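Local coordinates for glycoside hydrolase family 31 (Kribbella flavida DSM 17836, PDB 5X3I), which hydrolyses the alpha-1,3-glucosidic linkages of a cyclic tetrasaccharide derived from starch, releasing isomaltose inside the cell, at residues P37-R40 against V41-P45; W164-S168 against Q169-R173; G283-D286 against E287-R290; P295-F299 against R300-S304; D380-A384 against R385-V389. The protein carries 1 engineered substitution. One frame throughout, in Å; residues are numbered along the deposited sequence.

Contact 1: residues P37-R40 against V41-P45; sequences PDQR and VPVLP
The guanidinium of R40 meets V43 at its edge: V43 O lies in the guanidinium plane and takes a side-on grip from two nitrogens, 3.0 Å from R40 NE and 3.1 Å from R40 NH2. The N-H...O angles, 154° and 143°, show that neither bond is straight, as one acceptor shared by two donors requires. A turn at chi3 of R40 (78°) bends the group toward V43 O, and NH1 goes on to Y121 OH. The second flat group is the amide of Q39. Its NE2 donates in the amide plane to R40 O at 3.2 Å, approaching from above the carbonyl plane, and also touches V43 CG2 at 3.6 Å; Q39 OE1 accepts from S36 N. Lower on the same chain, Q39 CG rests on V41 CG2 at 3.8 Å. The peptide before P42 is cis. The arrangement is thus a cis-proline bend leaving the short strand 40-41, held by an arginine-to-carbonyl clasp, in the N-terminal domain.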
loop_
_atom_site.group_PDB
_atom_site.type_symbol
_atom_site.label_atom_id
_atom_site.label_comp_id
_atom_site.label_asym_id
_atom_site.label_seq_id
_atom_site.Cartn_x
_atom_site.Cartn_y
_atom_site.Cartn_z
ATOM N N PRO A 37 -3.782 -10.103 23.793
ATOM C CA PRO A 37 -4.009 -10.415 25.210
ATOM C C PRO A 37 -2.935 -11.293 25.848
ATOM O O PRO A 37 -2.934 -11.447 27.059
ATOM C CB PRO A 37 -5.359 -11.145 25.196
ATOM C CG PRO A 37 -5.523 -11.623 23.809
ATOM C CD PRO A 37 -4.903 -10.570 22.960
ATOM N N ASP A 38 -2.084 -11.917 25.048
ATOM C CA ASP A 38 -1.066 -12.818 25.581
ATOM C C ASP A 38 0.306 -12.172 25.815
ATOM O O ASP A 38 1.269 -12.868 26.122
ATOM C CB ASP A 38 -0.910 -14.026 24.652
ATOM C CG ASP A 38 -0.431 -13.644 23.269
ATOM O OD1 ASP A 38 -0.486 -12.451 22.921
ATOM O OD2 ASP A 38 -0.002 -14.539 22.524
ATOM N N GLN A 39 0.422 -10.864 25.631
ATOM C CA GLN A 39 1.756 -10.272 25.556
ATOM C C GLN A 39 2.146 -9.328 26.687
ATOM O O GLN A 39 1.379 -9.057 27.602
ATOM C CB GLN A 39 1.925 -9.520 24.230
ATOM C CG GLN A 39 1.326 -8.125 24.189
ATOM C CD GLN A 39 1.703 -7.380 22.913
ATOM O OE1 GLN A 39 1.079 -7.562 21.867
ATOM N NE2 GLN A 39 2.740 -6.553 22.992
ATOM N N ARG A 40 3.370 -8.833 26.581
ATOM C CA ARG A 40 3.925 -7.853 27.497
ATOM C C ARG A 40 3.780 -6.455 26.905
ATOM O O ARG A 40 4.231 -6.203 25.783
ATOM C CB ARG A 40 5.391 -8.189 27.775
ATOM C CG ARG A 40 6.103 -7.200 28.643
ATOM C CD ARG A 40 7.443 -7.722 29.068
ATOM N NE ARG A 40 8.459 -7.617 28.028
ATOM C CZ ARG A 40 9.252 -8.617 27.660
ATOM N NH1 ARG A 40 9.134 -9.804 28.228
ATOM N NH2 ARG A 40 10.160 -8.430 26.721
ATOM N N VAL A 41 3.090 -5.573 27.622
ATOM C CA VAL A 41 2.877 -4.198 27.174
ATOM C C VAL A 41 3.473 -3.146 28.108
ATOM O O VAL A 41 3.055 -3.042 29.255
ATOM C CB VAL A 41 1.392 -3.892 27.014
ATOM C CG1 VAL A 41 1.208 -2.512 26.423
ATOM C CG2 VAL A 41 0.727 -4.946 26.143
ATOM N N PRO A 42 4.445 -2.359 27.629
ATOM C CA PRO A 42 5.116 -2.469 26.336
ATOM C C PRO A 42 6.086 -3.627 26.344
ATOM O O PRO A 42 6.427 -4.129 27.413
ATOM C CB PRO A 42 5.850 -1.137 26.202
ATOM C CG PRO A 42 6.097 -0.721 27.597
ATOM C CD PRO A 42 4.896 -1.170 28.369
ATOM N N VAL A 43 6.504 -4.056 25.164
ATOM C CA VAL A 43 7.462 -5.132 25.054
ATOM C C VAL A 43 8.803 -4.685 25.622
ATOM O O VAL A 43 9.475 -5.451 26.296
ATOM C CB VAL A 43 7.625 -5.586 23.598
ATOM C CG1 VAL A 43 8.614 -6.722 23.510
ATOM C CG2 VAL A 43 6.279 -6.004 23.027
ATOM N N LEU A 44 9.170 -3.434 25.358
ATOM C CA LEU A 44 10.409 -2.858 25.876
ATOM C C LEU A 44 10.117 -1.625 26.735
ATOM O O LEU A 44 10.121 -0.505 26.244
ATOM C CB LEU A 44 11.352 -2.490 24.730
ATOM C CG LEU A 44 12.714 -1.900 25.103
ATOM C CD1 LEU A 44 13.522 -2.894 25.895
ATOM C CD2 LEU A 44 13.474 -1.472 23.851
ATOM N N PRO A 45 9.858 -1.832 28.029
ATOM C CA PRO A 45 9.519 -0.714 28.915
ATOM C C PRO A 45 10.728 0.147 29.224
ATOM O O PRO A 45 11.841 -0.370 29.268
ATOM C CB PRO A 45 9.014 -1.404 30.187
ATOM C CG PRO A 45 8.887 -2.852 29.838
ATOM C CD PRO A 45 9.856 -3.112 28.746
#

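Contact 2: residues W164-S168 against Q169-R173; sequences WLVSS and QGVHR
With chi1 at 81°, S167 holds OG between its backbone N and carbonyl carbon, while chi1 of -55° in H172 swings the imidazole back along the hairpin; the two meet where S167 OG lies 2.7 Å from H172 NE2, in the ring plane. Strands 159-167 and 170-179 form this beta hairpin, interrupted by a classic beta bulge in which H172 and R173 both face L165. The evidence is the bonding of L165: its N donates to R173 O, whereas its O accepts from H172 N at 2.7 Å, so two residues stand opposite one. On the face carrying V166 and V171 the side chains run side by side, V166 CG1 being 4.0 Å from V171 CG2, and V171 CG1 also touches W164 CB. On the other face L165 CD2 lies 4.0 Å from R173 CG; the guanidinium beyond pairs with E259. An alanine in place of H172 would remove the imidazole and would probably leave the serine hydroxyl without its ring partner and freer to turn. Near the tip, G170 has a positive phi of 152° at which a side chain would strike the preceding carbonyl oxygen. S167 OG has a second bond there, accepting from Q169 N at 3.0 Å.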
loop_
_atom_site.group_PDB
_atom_site.type_symbol
_atom_site.label_atom_id
_atom_site.label_comp_id
_atom_site.label_asym_id
_atom_site.label_seq_id
_atom_site.Cartn_x
_atom_site.Cartn_y
_atom_site.Cartn_z
ATOM N N TRP A 164 20.370 7.352 22.079
ATOM C CA TRP A 164 20.250 5.922 21.875
ATOM C C TRP A 164 19.422 5.281 22.972
ATOM O O TRP A 164 19.568 5.623 24.145
ATOM C CB TRP A 164 21.633 5.288 21.828
ATOM C CG TRP A 164 22.524 5.992 20.888
ATOM C CD1 TRP A 164 23.405 6.986 21.182
ATOM C CD2 TRP A 164 22.600 5.788 19.475
ATOM N NE1 TRP A 164 24.040 7.406 20.042
ATOM C CE2 TRP A 164 23.564 6.685 18.979
ATOM C CE3 TRP A 164 21.955 4.928 18.585
ATOM C CZ2 TRP A 164 23.894 6.750 17.629
ATOM C CZ3 TRP A 164 22.291 4.990 17.241
ATOM C CH2 TRP A 164 23.250 5.895 16.778
ATOM N N LEU A 165 18.548 4.361 22.587
ATOM C CA LEU A 165 17.760 3.611 23.550
ATOM C C LEU A 165 18.488 2.320 23.856
ATOM O O LEU A 165 18.618 1.450 22.994
ATOM C CB LEU A 165 16.360 3.325 23.019
ATOM C CG LEU A 165 15.415 2.589 23.973
ATOM C CD1 LEU A 165 15.060 3.466 25.183
ATOM C CD2 LEU A 165 14.154 2.136 23.255
ATOM N N VAL A 166 18.972 2.201 25.090
ATOM C CA VAL A 166 19.859 1.107 25.448
ATOM C C VAL A 166 19.349 0.326 26.650
ATOM O O VAL A 166 18.652 0.858 27.499
ATOM C CB VAL A 166 21.281 1.616 25.740
ATOM C CG1 VAL A 166 21.786 2.445 24.582
ATOM C CG2 VAL A 166 21.307 2.446 27.018
ATOM N N SER A 167 19.692 -0.952 26.692
ATOM C CA SER A 167 19.437 -1.787 27.853
ATOM C C SER A 167 20.599 -2.754 27.998
ATOM O O SER A 167 21.574 -2.675 27.250
ATOM C CB SER A 167 18.121 -2.552 27.711
ATOM O OG SER A 167 18.292 -3.701 26.901
ATOM N N SER A 168 20.489 -3.681 28.942
ATOM C CA SER A 168 21.518 -4.698 29.124
ATOM C C SER A 168 21.613 -5.598 27.898
ATOM O O SER A 168 22.616 -6.272 27.697
ATOM C CB SER A 168 21.235 -5.538 30.369
ATOM O OG SER A 168 20.085 -6.346 30.193
ATOM N N GLN A 169 20.560 -5.605 27.087
ATOM C CA GLN A 169 20.533 -6.407 25.871
ATOM C C GLN A 169 21.319 -5.763 24.741
ATOM O O GLN A 169 21.910 -6.461 23.929
ATOM C CB GLN A 169 19.091 -6.654 25.418
ATOM C CG GLN A 169 18.275 -7.490 26.388
ATOM C CD GLN A 169 18.961 -8.792 26.746
ATOM O OE1 GLN A 169 19.464 -8.954 27.856
ATOM N NE2 GLN A 169 18.988 -9.729 25.805
ATOM N N GLY A 170 21.314 -4.436 24.679
ATOM C CA GLY A 170 22.052 -3.731 23.646
ATOM C C GLY A 170 21.450 -2.389 23.288
ATOM O O GLY A 170 20.696 -1.822 24.074
ATOM N N VAL A 171 21.787 -1.879 22.105
ATOM C CA VAL A 171 21.214 -0.628 21.633
ATOM C C VAL A 171 20.037 -0.903 20.702
ATOM O O VAL A 171 20.210 -1.376 19.579
ATOM C CB VAL A 171 22.244 0.221 20.891
ATOM C CG1 VAL A 171 21.671 1.589 20.607
ATOM C CG2 VAL A 171 23.527 0.330 21.705
ATOM N N HIS A 172 18.843 -0.598 21.190
ATOM C CA HIS A 172 17.604 -0.926 20.502
ATOM C C HIS A 172 17.190 0.062 19.418
ATOM O O HIS A 172 16.754 -0.343 18.343
ATOM C CB HIS A 172 16.488 -1.073 21.535
ATOM C CG HIS A 172 16.812 -2.058 22.614
ATOM N ND1 HIS A 172 16.608 -3.413 22.468
ATOM C CD2 HIS A 172 17.360 -1.888 23.840
ATOM C CE1 HIS A 172 17.001 -4.034 23.567
ATOM N NE2 HIS A 172 17.465 -3.133 24.413
ATOM N N ARG A 173 17.316 1.353 19.707
ATOM C CA ARG A 173 16.892 2.401 18.780
ATOM C C ARG A 173 17.850 3.577 18.812
ATOM O O ARG A 173 18.495 3.832 19.835
ATOM C CB ARG A 173 15.486 2.910 19.114
ATOM C CG ARG A 173 14.429 1.837 19.243
ATOM C CD ARG A 173 13.036 2.420 19.306
ATOM N NE ARG A 173 12.053 1.353 19.416
ATOM C CZ ARG A 173 10.747 1.540 19.562
ATOM N NH1 ARG A 173 10.240 2.756 19.629
ATOM N NH2 ARG A 173 9.948 0.496 19.654
#

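Contact 3: residues G283-D286 against E287-R290; sequences GFLD and EVGR
Charge pairing joins D286 to R290 around the end of the helix. The guanidinium comes end-on, and both terminal nitrogens converge on one oxygen: D286 OD1 is 2.8 Å from R290 NH2 and 3.2 Å from R290 NH1. The two flat groups stand 74° apart; OD1 is met nearly along its C-O axis by NH1 but from above the carboxylate plane by NH2. A bend at chi3 of R290 (-79°) brings the group round, and NE continues to D651. A leucine here would take away the charged end and would probably leave the D286 carboxylate without its positive mate, and D651 with one partner fewer. The E287 carboxylate pairs with R242 and bonds to Y273 OH.

Apolar contact comes next. V288 CG2 sits over the centre of the F284 ring, 3.9 Å from the centroid and 12° off the normal, a CH-pi contact; F284 also stacks with F226. L285 CB lies over one face of the R290 guanidinium, 3.8 Å from NH2.

Backbone bonds complete the set. V288 N donates to F284 O at 2.8 Å and G289 N to L285 O at 2.8 Å, the last turn of the helix. G289, with positive phi, is the first residue to leave helical angles, so the whole is a glycine-terminated C-terminal end of helix 277-288, with an i to i+4 salt bridge spanning the exit.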
loop_
_atom_site.group_PDB
_atom_site.type_symbol
_atom_site.label_atom_id
_atom_site.label_comp_id
_atom_site.label_asym_id
_atom_site.label_seq_id
_atom_site.Cartn_x
_atom_site.Cartn_y
_atom_site.Cartn_z
ATOM N N GLY A 283 18.274 12.514 -6.542
ATOM C CA GLY A 283 19.245 11.915 -5.647
ATOM C C GLY A 283 18.700 10.675 -4.955
ATOM O O GLY A 283 19.365 9.651 -4.904
ATOM N N PHE A 284 17.490 10.779 -4.419
ATOM C CA PHE A 284 16.806 9.639 -3.807
ATOM C C PHE A 284 16.669 8.480 -4.809
ATOM O O PHE A 284 17.083 7.362 -4.530
ATOM C CB PHE A 284 15.433 10.072 -3.281
ATOM C CG PHE A 284 14.671 8.994 -2.536
ATOM C CD1 PHE A 284 15.285 8.227 -1.562
ATOM C CD2 PHE A 284 13.325 8.782 -2.793
ATOM C CE1 PHE A 284 14.580 7.266 -0.872
ATOM C CE2 PHE A 284 12.617 7.821 -2.111
ATOM C CZ PHE A 284 13.239 7.063 -1.151
ATOM N N LEU A 285 16.122 8.760 -5.986
ATOM C CA LEU A 285 15.810 7.690 -6.940
ATOM C C LEU A 285 17.075 7.091 -7.558
ATOM O O LEU A 285 17.124 5.895 -7.819
ATOM C CB LEU A 285 14.860 8.200 -8.030
ATOM C CG LEU A 285 13.498 8.737 -7.559
ATOM C CD1 LEU A 285 12.533 8.956 -8.729
ATOM C CD2 LEU A 285 12.873 7.849 -6.494
ATOM N N ASP A 286 18.104 7.912 -7.772
ATOM C CA ASP A 286 19.408 7.397 -8.197
ATOM C C ASP A 286 19.908 6.343 -7.224
ATOM O O ASP A 286 20.565 5.382 -7.608
ATOM C CB ASP A 286 20.453 8.512 -8.301
ATOM C CG ASP A 286 20.422 9.223 -9.641
ATOM O OD1 ASP A 286 19.653 8.792 -10.520
ATOM O OD2 ASP A 286 21.164 10.218 -9.804
ATOM N N GLU A 287 19.626 6.565 -5.948
ATOM C CA GLU A 287 20.019 5.632 -4.911
ATOM C C GLU A 287 19.101 4.408 -4.790
ATOM O O GLU A 287 19.579 3.291 -4.698
ATOM C CB GLU A 287 20.074 6.379 -3.570
ATOM C CG GLU A 287 20.518 5.558 -2.383
ATOM C CD GLU A 287 20.526 6.367 -1.079
ATOM O OE1 GLU A 287 20.138 5.795 -0.043
ATOM O OE2 GLU A 287 20.900 7.565 -1.103
ATOM N N VAL A 288 17.794 4.626 -4.714
ATOM C CA VAL A 288 16.892 3.504 -4.432
ATOM C C VAL A 288 16.124 2.892 -5.620
ATOM O O VAL A 288 15.462 1.872 -5.469
ATOM C CB VAL A 288 15.893 3.903 -3.355
ATOM C CG1 VAL A 288 16.660 4.496 -2.163
ATOM C CG2 VAL A 288 14.886 4.900 -3.891
ATOM N N GLY A 289 16.263 3.472 -6.801
ATOM C CA GLY A 289 15.490 3.021 -7.942
ATOM C C GLY A 289 14.412 3.955 -8.450
ATOM O O GLY A 289 13.953 4.866 -7.755
ATOM N N ARG A 290 14.006 3.694 -9.695
ATOM C CA ARG A 290 13.218 4.614 -10.497
ATOM C C ARG A 290 12.309 3.838 -11.475
ATOM O O ARG A 290 12.633 2.729 -11.876
ATOM C CB ARG A 290 14.164 5.553 -11.258
ATOM C CG ARG A 290 13.525 6.568 -12.172
ATOM C CD ARG A 290 14.592 7.335 -12.954
ATOM N NE ARG A 290 15.219 8.393 -12.164
ATOM C CZ ARG A 290 16.458 8.341 -11.686
ATOM N NH1 ARG A 290 17.225 7.283 -11.904
ATOM N NH2 ARG A 290 16.931 9.357 -10.987
#

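Contact 4: residues P295-F299 against R300-S304; sequences PGWVF and RLWAS
W302 and V298 form the close part of the contact: the indole NE1 of W302 donates to V298 O at 2.9 Å with an N-H...O angle of 160°, and the acceptor lies 10° out of the ring plane, at the ring's edge. Chi1 of -66° in W302 sets its CG anti to the carbonyl carbon, turning the indole back toward the 3-10 turn 296-299. This tryptophan lies on the first barrel strand, 302-304, its side chain about 12 Å from that of A471, the engineered replacement of the inferred nucleophile. The turn is closed by R300 N, which donates to W297 O at 3.1 Å. Within it, V298 CG2 stands over the centre of the F299 ring, and V298 CG1 over a face of W297.

Contact between the two indoles is looser, with W297 CZ3 at 4.1 Å from W302 CZ2 and the rings crossing obliquely. V298 O also meets a water, which donates to it at 2.8 Å and to R300 O at 2.6 Å, bridging the 3-10 turn to the backbone just after it. R300 sends its guanidinium away to E634, while the W302 ring stacks on F518.

V298 O therefore accepts from both an indole N-H and a water, which satisfies a buried carbonyl and limits the rotation of the W302 indole.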
loop_
_atom_site.group_PDB
_atom_site.type_symbol
_atom_site.label_atom_id
_atom_site.label_comp_id
_atom_site.label_asym_id
_atom_site.label_seq_id
_atom_site.Cartn_x
_atom_site.Cartn_y
_atom_site.Cartn_z
ATOM N N PRO A 295 4.083 0.593 -21.174
ATOM C CA PRO A 295 3.349 0.848 -22.422
ATOM C C PRO A 295 2.229 1.854 -22.252
ATOM O O PRO A 295 1.599 1.942 -21.192
ATOM C CB PRO A 295 2.774 -0.529 -22.793
ATOM C CG PRO A 295 3.615 -1.505 -22.078
ATOM C CD PRO A 295 4.032 -0.824 -20.793
ATOM N N GLY A 296 1.978 2.592 -23.319
ATOM C CA GLY A 296 0.946 3.610 -23.339
ATOM C C GLY A 296 -0.433 3.134 -22.941
ATOM O O GLY A 296 -1.210 3.918 -22.414
ATOM N N TRP A 297 -0.739 1.856 -23.168
ATOM C CA TRP A 297 -2.089 1.364 -22.878
ATOM C C TRP A 297 -2.469 1.426 -21.394
ATOM O O TRP A 297 -3.654 1.403 -21.082
ATOM C CB TRP A 297 -2.297 -0.075 -23.395
ATOM C CG TRP A 297 -1.433 -1.166 -22.793
ATOM C CD1 TRP A 297 -0.332 -1.741 -23.359
ATOM C CD2 TRP A 297 -1.630 -1.841 -21.536
ATOM N NE1 TRP A 297 0.175 -2.719 -22.535
ATOM C CE2 TRP A 297 -0.605 -2.800 -21.411
ATOM C CE3 TRP A 297 -2.572 -1.732 -20.515
ATOM C CZ2 TRP A 297 -0.490 -3.626 -20.302
ATOM C CZ3 TRP A 297 -2.460 -2.567 -19.418
ATOM C CH2 TRP A 297 -1.430 -3.496 -19.319
ATOM N N VAL A 298 -1.489 1.531 -20.488
ATOM C CA VAL A 298 -1.826 1.617 -19.059
ATOM C C VAL A 298 -2.577 2.911 -18.769
ATOM O O VAL A 298 -3.268 3.018 -17.759
ATOM C CB VAL A 298 -0.581 1.526 -18.117
ATOM C CG1 VAL A 298 0.229 0.292 -18.425
ATOM C CG2 VAL A 298 0.280 2.789 -18.185
ATOM N N PHE A 299 -2.488 3.872 -19.684
ATOM C CA PHE A 299 -3.170 5.141 -19.488
ATOM C C PHE A 299 -4.631 5.147 -19.928
ATOM O O PHE A 299 -5.313 6.155 -19.793
ATOM C CB PHE A 299 -2.404 6.250 -20.198
ATOM C CG PHE A 299 -1.092 6.559 -19.558
ATOM C CD1 PHE A 299 -1.042 6.983 -18.236
ATOM C CD2 PHE A 299 0.088 6.422 -20.255
ATOM C CE1 PHE A 299 0.164 7.268 -17.623
ATOM C CE2 PHE A 299 1.303 6.715 -19.644
ATOM C CZ PHE A 299 1.335 7.137 -18.337
ATOM N N ARG A 300 -5.125 4.018 -20.418
ATOM C CA ARG A 300 -6.538 3.927 -20.736
ATOM C C ARG A 300 -7.343 3.550 -19.494
ATOM O O ARG A 300 -6.772 3.255 -18.451
ATOM C CB ARG A 300 -6.765 2.909 -21.853
ATOM C CG ARG A 300 -5.972 3.206 -23.117
ATOM C CD ARG A 300 -6.262 2.190 -24.191
ATOM N NE ARG A 300 -7.642 2.261 -24.643
ATOM C CZ ARG A 300 -8.212 1.361 -25.439
ATOM N NH1 ARG A 300 -7.523 0.297 -25.843
ATOM N NH2 ARG A 300 -9.471 1.519 -25.824
ATOM N N LEU A 301 -8.662 3.505 -19.619
ATOM C CA LEU A 301 -9.499 3.195 -18.470
ATOM C C LEU A 301 -9.346 1.732 -18.064
ATOM O O LEU A 301 -9.370 0.835 -18.914
ATOM C CB LEU A 301 -10.965 3.506 -18.759
ATOM C CG LEU A 301 -11.977 2.989 -17.725
ATOM C CD1 LEU A 301 -11.763 3.655 -16.361
ATOM C CD2 LEU A 301 -13.424 3.184 -18.211
ATOM N N TRP A 302 -9.165 1.516 -16.767
ATOM C CA TRP A 302 -9.151 0.181 -16.176
ATOM C C TRP A 302 -10.507 -0.150 -15.565
ATOM O O TRP A 302 -11.012 0.592 -14.721
ATOM C CB TRP A 302 -8.069 0.061 -15.094
ATOM C CG TRP A 302 -6.663 0.156 -15.563
ATOM C CD1 TRP A 302 -6.117 1.132 -16.346
ATOM C CD2 TRP A 302 -5.604 -0.752 -15.260
ATOM N NE1 TRP A 302 -4.791 0.882 -16.551
ATOM C CE2 TRP A 302 -4.445 -0.268 -15.893
ATOM C CE3 TRP A 302 -5.520 -1.929 -14.504
ATOM C CZ2 TRP A 302 -3.216 -0.911 -15.796
ATOM C CZ3 TRP A 302 -4.295 -2.572 -14.410
ATOM C CH2 TRP A 302 -3.160 -2.062 -15.056
ATOM N N ALA A 303 -11.085 -1.273 -15.974
ATOM C CA ALA A 303 -12.369 -1.697 -15.442
ATOM C C ALA A 303 -12.164 -2.884 -14.531
ATOM O O ALA A 303 -11.337 -3.747 -14.812
ATOM C CB ALA A 303 -13.344 -2.041 -16.555
ATOM N N SER A 304 -12.897 -2.903 -13.425
ATOM C CA SER A 304 -12.773 -3.972 -12.462
ATOM C C SER A 304 -14.052 -4.164 -11.635
ATOM O O SER A 304 -14.791 -3.216 -11.402
ATOM C CB SER A 304 -11.577 -3.678 -11.534
ATOM O OG SER A 304 -11.292 -4.751 -10.674
HETATM O O HOH W 1 -5.282 4.814 -16.916
#

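Contact 5: residues D380-A384 against R385-V389; sequences DELHA and RGIKV
L382 lays its CD1 against V389 CG2 at 3.6 Å, the two side chains crossing at about a right angle, while its CB stands 4.2 Å from the CB of I387. The carbonyl of the same leucine accepts from I387 N at 2.8 Å, and H383 O accepts from G386 N at 2.8 Å. With G386 at positive phi, these bonds into the last turn make a Schellman motif, which ends helix 375-384 and turns the chain into strand 388-393 of the TIM barrel. Separately, E381 OE2 uses its anti lone pair to take R385 NE at 2.8 Å, a salt bridge whose N-H...O angle of 169° is nearly straight. The carboxylate and guanidinium planes are 78° apart; a bend at chi2 of E381 (61°) brings the oxygen to the guanidinium edge, and D319 holds NH1. I387 O lies in the plane of the H383 ring, 3.3 Å from CD2, and D466 OD1 is hydrogen-bonded to both H383 NE2 and V389 N.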
loop_
_atom_site.group_PDB
_atom_site.type_symbol
_atom_site.label_atom_id
_atom_site.label_comp_id
_atom_site.label_asym_id
_atom_site.label_seq_id
_atom_site.Cartn_x
_atom_site.Cartn_y
_atom_site.Cartn_z
ATOM N N ASP A 380 -8.477 -13.851 -26.148
ATOM C CA ASP A 380 -8.221 -13.519 -27.541
ATOM C C ASP A 380 -9.228 -12.472 -28.030
ATOM O O ASP A 380 -8.844 -11.516 -28.681
ATOM C CB ASP A 380 -8.256 -14.772 -28.418
ATOM C CG ASP A 380 -7.059 -15.684 -28.182
ATOM O OD1 ASP A 380 -6.123 -15.282 -27.463
ATOM O OD2 ASP A 380 -7.051 -16.805 -28.717
ATOM N N GLU A 381 -10.501 -12.631 -27.680
ATOM C CA GLU A 381 -11.502 -11.648 -28.087
ATOM C C GLU A 381 -11.246 -10.286 -27.456
ATOM O O GLU A 381 -11.323 -9.276 -28.144
ATOM C CB GLU A 381 -12.921 -12.109 -27.753
ATOM C CG GLU A 381 -14.005 -11.052 -28.049
ATOM C CD GLU A 381 -14.096 -10.640 -29.538
ATOM O OE1 GLU A 381 -13.617 -11.378 -30.414
ATOM O OE2 GLU A 381 -14.659 -9.572 -29.829
ATOM N N LEU A 382 -10.928 -10.259 -26.160
ATOM C CA LEU A 382 -10.632 -8.996 -25.484
ATOM C C LEU A 382 -9.424 -8.322 -26.147
ATOM O O LEU A 382 -9.448 -7.129 -26.415
ATOM C CB LEU A 382 -10.383 -9.214 -23.980
ATOM C CG LEU A 382 -11.588 -9.686 -23.154
ATOM C CD1 LEU A 382 -11.228 -9.909 -21.704
ATOM C CD2 LEU A 382 -12.735 -8.681 -23.248
ATOM N N HIS A 383 -8.386 -9.098 -26.425
ATOM C CA HIS A 383 -7.219 -8.570 -27.118
ATOM C C HIS A 383 -7.600 -8.019 -28.498
ATOM O O HIS A 383 -7.114 -6.965 -28.901
ATOM C CB HIS A 383 -6.132 -9.639 -27.250
ATOM C CG HIS A 383 -5.339 -9.861 -25.993
ATOM N ND1 HIS A 383 -4.428 -10.884 -25.860
ATOM C CD2 HIS A 383 -5.324 -9.189 -24.819
ATOM C CE1 HIS A 383 -3.876 -10.829 -24.660
ATOM N NE2 HIS A 383 -4.403 -9.810 -24.006
ATOM N N ALA A 384 -8.498 -8.719 -29.190
ATOM C CA ALA A 384 -8.964 -8.279 -30.507
ATOM C C ALA A 384 -9.632 -6.904 -30.415
ATOM O O ALA A 384 -9.515 -6.092 -31.324
ATOM C CB ALA A 384 -9.925 -9.306 -31.116
ATOM N N ARG A 385 -10.293 -6.638 -29.293
ATOM C CA ARG A 385 -10.906 -5.339 -29.068
ATOM C C ARG A 385 -9.927 -4.326 -28.473
ATOM O O ARG A 385 -10.310 -3.210 -28.162
ATOM C CB ARG A 385 -12.121 -5.465 -28.151
ATOM C CG ARG A 385 -13.142 -6.471 -28.616
ATOM C CD ARG A 385 -14.317 -6.500 -27.679
ATOM N NE ARG A 385 -15.218 -7.605 -27.968
ATOM C CZ ARG A 385 -16.349 -7.840 -27.308
ATOM N NH1 ARG A 385 -16.732 -7.041 -26.323
ATOM N NH2 ARG A 385 -17.104 -8.864 -27.642
ATOM N N GLY A 386 -8.677 -4.726 -28.286
ATOM C CA GLY A 386 -7.666 -3.836 -27.737
ATOM C C GLY A 386 -7.708 -3.709 -26.218
ATOM O O GLY A 386 -7.183 -2.766 -25.655
ATOM N N ILE A 387 -8.323 -4.675 -25.557
ATOM C CA ILE A 387 -8.430 -4.675 -24.101
ATOM C C ILE A 387 -7.440 -5.657 -23.483
ATOM O O ILE A 387 -7.405 -6.823 -23.872
ATOM C CB ILE A 387 -9.856 -5.039 -23.656
ATOM C CG1 ILE A 387 -10.877 -4.092 -24.295
ATOM C CG2 ILE A 387 -9.967 -5.021 -22.137
ATOM C CD1 ILE A 387 -12.324 -4.499 -24.077
ATOM N N LYS A 388 -6.616 -5.170 -22.557
ATOM C CA LYS A 388 -5.668 -6.006 -21.807
ATOM C C LYS A 388 -6.315 -6.747 -20.632
ATOM O O LYS A 388 -7.348 -6.337 -20.112
ATOM C CB LYS A 388 -4.491 -5.164 -21.307
ATOM C CG LYS A 388 -3.793 -4.368 -22.403
ATOM C CD LYS A 388 -3.297 -5.276 -23.533
ATOM C CE LYS A 388 -2.581 -4.455 -24.607
ATOM N NZ LYS A 388 -1.842 -5.327 -25.545
ATOM N N VAL A 389 -5.701 -7.852 -20.233
ATOM C CA VAL A 389 -6.260 -8.681 -19.190
ATOM C C VAL A 389 -5.270 -8.817 -18.026
ATOM O O VAL A 389 -4.110 -9.197 -18.216
ATOM C CB VAL A 389 -6.644 -10.062 -19.724
ATOM C CG1 VAL A 389 -7.152 -10.949 -18.607
ATOM C CG2 VAL A 389 -7.695 -9.936 -20.855
HETATM O O HOH W 2 -4.662 -5.870 -27.128
#

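How the contacts relate
The five contacts follow one another along the chain. Contacts 1 and 2 touch, with centres 17 Å apart: L44 CD2 lies 3.6 Å from H172 CG and 3.7 Å from L165 CD2, so a loop of the N-terminal domain packs on the hairpin of the mutarotase-like domain. Contact 3 stands apart, its nearest atoms about 17 Å from contact 2 and about 13 Å from contact 4, on the helix preceding the barrel. Contacts 4 and 5, centres 12 Å apart, reach the same eight-stranded parallel sheet, and W297, in the turn before strand 302-304, makes a cation-pi contact with K388. The two pairs thus mark N-terminal domains and barrel on opposite sides of the chain's centre.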